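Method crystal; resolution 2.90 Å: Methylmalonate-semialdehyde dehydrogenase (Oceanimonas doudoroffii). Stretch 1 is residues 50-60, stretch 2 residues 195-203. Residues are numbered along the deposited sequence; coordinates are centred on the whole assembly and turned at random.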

# COMPACT_ATOMS: atom_id res chain seq x y z
N SER A 50 -20.58 -4.44 29.28
CA SER A 50 -21.74 -3.52 29.11
C SER A 50 -21.33 -2.05 29.03
O SER A 50 -21.93 -1.29 28.27
CB SER A 50 -22.72 -3.67 30.25
OG SER A 50 -23.29 -4.95 30.21
N ALA A 51 -20.32 -1.67 29.81
CA ALA A 51 -19.71 -0.34 29.70
C ALA A 51 -19.07 -0.13 28.33
O ALA A 51 -19.21 0.95 27.74
CB ALA A 51 -18.65 -0.17 30.77
N ALA A 52 -18.37 -1.16 27.86
CA ALA A 52 -17.74 -1.14 26.54
C ALA A 52 -18.80 -0.97 25.47
O ALA A 52 -18.79 -0.01 24.72
CB ALA A 52 -16.94 -2.42 26.31
N GLN A 53 -19.75 -1.90 25.44
CA GLN A 53 -20.82 -1.87 24.45
C GLN A 53 -21.59 -0.57 24.47
O GLN A 53 -21.97 -0.06 23.43
CB GLN A 53 -21.78 -3.03 24.69
CG GLN A 53 -22.81 -3.25 23.59
CD GLN A 53 -22.20 -3.66 22.24
OE1 GLN A 53 -21.42 -4.60 22.16
NE2 GLN A 53 -22.56 -2.95 21.19
N HIS A 54 -21.84 -0.02 25.64
CA HIS A 54 -22.55 1.24 25.73
C HIS A 54 -21.75 2.37 25.09
O HIS A 54 -22.32 3.14 24.33
CB HIS A 54 -22.87 1.58 27.18
CG HIS A 54 -23.70 2.82 27.36
ND1 HIS A 54 -25.02 2.90 26.98
CD2 HIS A 54 -23.40 4.02 27.94
CE1 HIS A 54 -25.49 4.10 27.28
NE2 HIS A 54 -24.53 4.79 27.86
N ALA A 55 -20.45 2.46 25.35
CA ALA A 55 -19.59 3.54 24.82
C ALA A 55 -19.25 3.43 23.32
O ALA A 55 -18.89 4.43 22.69
CB ALA A 55 -18.30 3.64 25.64
N PHE A 56 -19.35 2.21 22.78
CA PHE A 56 -18.99 1.89 21.39
C PHE A 56 -19.63 2.73 20.28
O PHE A 56 -18.91 3.24 19.46
CB PHE A 56 -19.21 0.40 21.12
CG PHE A 56 -18.95 -0.00 19.68
CD1 PHE A 56 -17.70 0.11 19.14
CD2 PHE A 56 -19.97 -0.49 18.89
CE1 PHE A 56 -17.46 -0.23 17.83
CE2 PHE A 56 -19.74 -0.85 17.59
CZ PHE A 56 -18.48 -0.72 17.05
N PRO A 57 -20.98 2.87 20.24
CA PRO A 57 -21.62 3.60 19.13
C PRO A 57 -21.04 4.98 18.83
O PRO A 57 -20.74 5.29 17.67
CB PRO A 57 -23.07 3.73 19.59
CG PRO A 57 -23.29 2.54 20.44
CD PRO A 57 -22.00 2.32 21.16
N THR A 58 -20.87 5.79 19.86
CA THR A 58 -20.33 7.13 19.62
C THR A 58 -18.86 7.03 19.28
O THR A 58 -18.39 7.75 18.39
CB THR A 58 -20.59 8.12 20.78
OG1 THR A 58 -20.12 7.56 22.01
CG2 THR A 58 -22.06 8.39 20.90
N TRP A 59 -18.14 6.11 19.91
CA TRP A 59 -16.70 5.97 19.67
C TRP A 59 -16.39 5.47 18.24
O TRP A 59 -15.48 5.96 17.57
CB TRP A 59 -16.06 5.09 20.75
CG TRP A 59 -14.56 5.03 20.67
CD1 TRP A 59 -13.80 3.94 20.34
CD2 TRP A 59 -13.64 6.11 20.86
NE1 TRP A 59 -12.48 4.27 20.34
CE2 TRP A 59 -12.35 5.60 20.65
CE3 TRP A 59 -13.79 7.47 21.19
CZ2 TRP A 59 -11.19 6.39 20.77
CZ3 TRP A 59 -12.65 8.25 21.31
CH2 TRP A 59 -11.37 7.71 21.11
N ARG A 60 -17.18 4.53 17.78
CA ARG A 60 -17.16 4.07 16.40
C ARG A 60 -17.26 5.22 15.42
O ARG A 60 -16.54 5.26 14.44
CB ARG A 60 -18.34 3.10 16.14
CG ARG A 60 -18.50 2.57 14.72
CD ARG A 60 -19.88 1.95 14.47
NE ARG A 60 -20.44 2.42 13.19
CZ ARG A 60 -20.39 1.76 12.02
NH1 ARG A 60 -19.82 0.55 11.87
NH2 ARG A 60 -20.92 2.34 10.95
N GLY A 195 -7.89 11.79 27.75
CA GLY A 195 -9.12 12.25 27.10
C GLY A 195 -9.99 11.15 26.51
O GLY A 195 -10.84 11.42 25.67
N LEU A 196 -9.78 9.92 26.96
CA LEU A 196 -10.60 8.83 26.48
C LEU A 196 -11.95 8.86 27.17
O LEU A 196 -12.02 9.06 28.39
CB LEU A 196 -9.91 7.47 26.68
CG LEU A 196 -10.55 6.32 25.87
CD1 LEU A 196 -10.35 6.50 24.37
CD2 LEU A 196 -9.99 4.97 26.30
N PRO A 197 -13.03 8.68 26.41
CA PRO A 197 -14.33 8.54 27.06
C PRO A 197 -14.46 7.29 27.91
O PRO A 197 -13.93 6.20 27.56
CB PRO A 197 -15.31 8.50 25.89
CG PRO A 197 -14.60 9.15 24.77
CD PRO A 197 -13.16 8.82 24.96
N ASP A 198 -15.18 7.46 29.02
CA ASP A 198 -15.42 6.39 29.99
C ASP A 198 -16.04 5.22 29.29
O ASP A 198 -16.92 5.39 28.46
CB ASP A 198 -16.37 6.85 31.09
CG ASP A 198 -15.78 7.93 31.94
OD1 ASP A 198 -14.55 8.22 31.76
OD2 ASP A 198 -16.54 8.50 32.76
N GLY A 199 -15.52 4.03 29.59
CA GLY A 199 -16.10 2.80 29.12
C GLY A 199 -15.39 2.22 27.93
O GLY A 199 -15.47 1.01 27.70
N VAL A 200 -14.70 3.07 27.17
CA VAL A 200 -14.00 2.63 25.95
C VAL A 200 -12.86 1.69 26.30
O VAL A 200 -12.60 0.75 25.57
CB VAL A 200 -13.46 3.82 25.12
CG1 VAL A 200 -12.64 3.34 23.92
CG2 VAL A 200 -14.60 4.71 24.64
N MET A 201 -12.16 1.97 27.40
CA MET A 201 -11.15 1.06 27.93
C MET A 201 -11.61 0.54 29.30
O MET A 201 -12.10 1.29 30.13
CB MET A 201 -9.82 1.77 28.04
CG MET A 201 -8.71 0.97 28.70
SD MET A 201 -8.46 -0.51 27.74
CE MET A 201 -6.94 -1.10 28.46
N ASN A 202 -11.43 -0.75 29.51
CA ASN A 202 -11.76 -1.38 30.78
C ASN A 202 -10.66 -2.38 31.17
O ASN A 202 -10.06 -3.02 30.30
CB ASN A 202 -13.09 -2.10 30.66
CG ASN A 202 -14.24 -1.15 30.35
OD1 ASN A 202 -14.67 -0.43 31.21
ND2 ASN A 202 -14.73 -1.17 29.11
N VAL A 203 -10.37 -2.48 32.46
CA VAL A 203 -9.42 -3.47 32.98
C VAL A 203 -10.16 -4.31 33.99
O VAL A 203 -10.75 -3.80 34.92
CB VAL A 203 -8.17 -2.85 33.63
CG1 VAL A 203 -7.20 -3.94 34.10
CG2 VAL A 203 -7.47 -1.94 32.65

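The helix of residues 50-60 packs against the loop of residues 196-200 and the start of the strand that follows, burying 362 Å² summed over both sides. No hydrogen bond crosses the interface; it is held by apolar packing, two CH-pi contacts and one CA-H...O contact.

W59 contributes most, with 82 Å² covered by the loop. Its CA-to-CB bond points toward the loop, and with chi1 at -174° (t) and chi2 at -113° the indole presents one face to two aliphatic side chains. V200 CG1 sits 3.8 Å from the centroid of the five-membered ring of W59, only 14° off the ring normal, while L196 CD1 lies over the same face, 4.0 Å from the centroid of its six-membered ring and 30° off the normal. L196 leaves its backbone sideways to the helix, but its t, p rotamer brings the end of the side chain nearer, placing CD1 3.6 Å from W59 CH2. P197 adds its ring to the same patch, with CD 3.7 Å from W59 CZ3. The indole NE1 is not left unpaired in this apolar setting, as it is hydrogen-bonded elsewhere in the structure.

V200, with 53 Å² covered, links this aromatic patch to the preceding turn of the helix. V200 CG1 lies over the W59 indole, and V200 CG2, 4.0 Å from A55 CB, also touches W59, so the side chain spans two residues one turn apart. A55 points its methyl at the loop, where A55 CB also lies 3.6 Å from D198 O; the small side chain lets the backbone come close.

That approach is tightest at G199, whose CA is 4.8 Å from the CA of A51. P197 to V200 form a type II beta turn, closed by a hydrogen bond from V200 N to P197 O (3.2 Å). G199 has phi/psi of 100/-24, angles at which a CB would be jammed against the preceding carbonyl oxygen, so the backbone alone calls for glycine. The helix adds a second constraint: an ideal CB on G199 would stand 2.8 Å from A51 O, a clash, and 3.3 Å from A55 CB. With no side chain there, G199 O approaches A52 CA to 3.3 Å in a CA-H...O contact.

N202 extends the contact into the strand. Its ND2 makes a weak hydrogen bond to G199 O (2.7 Å) and lies 3.8 Å from A52 CB, while N202 OD1 is 4.0 Å from A51 CB. The amide thus lies beside the turn and packs against the methyls of A51 and A52.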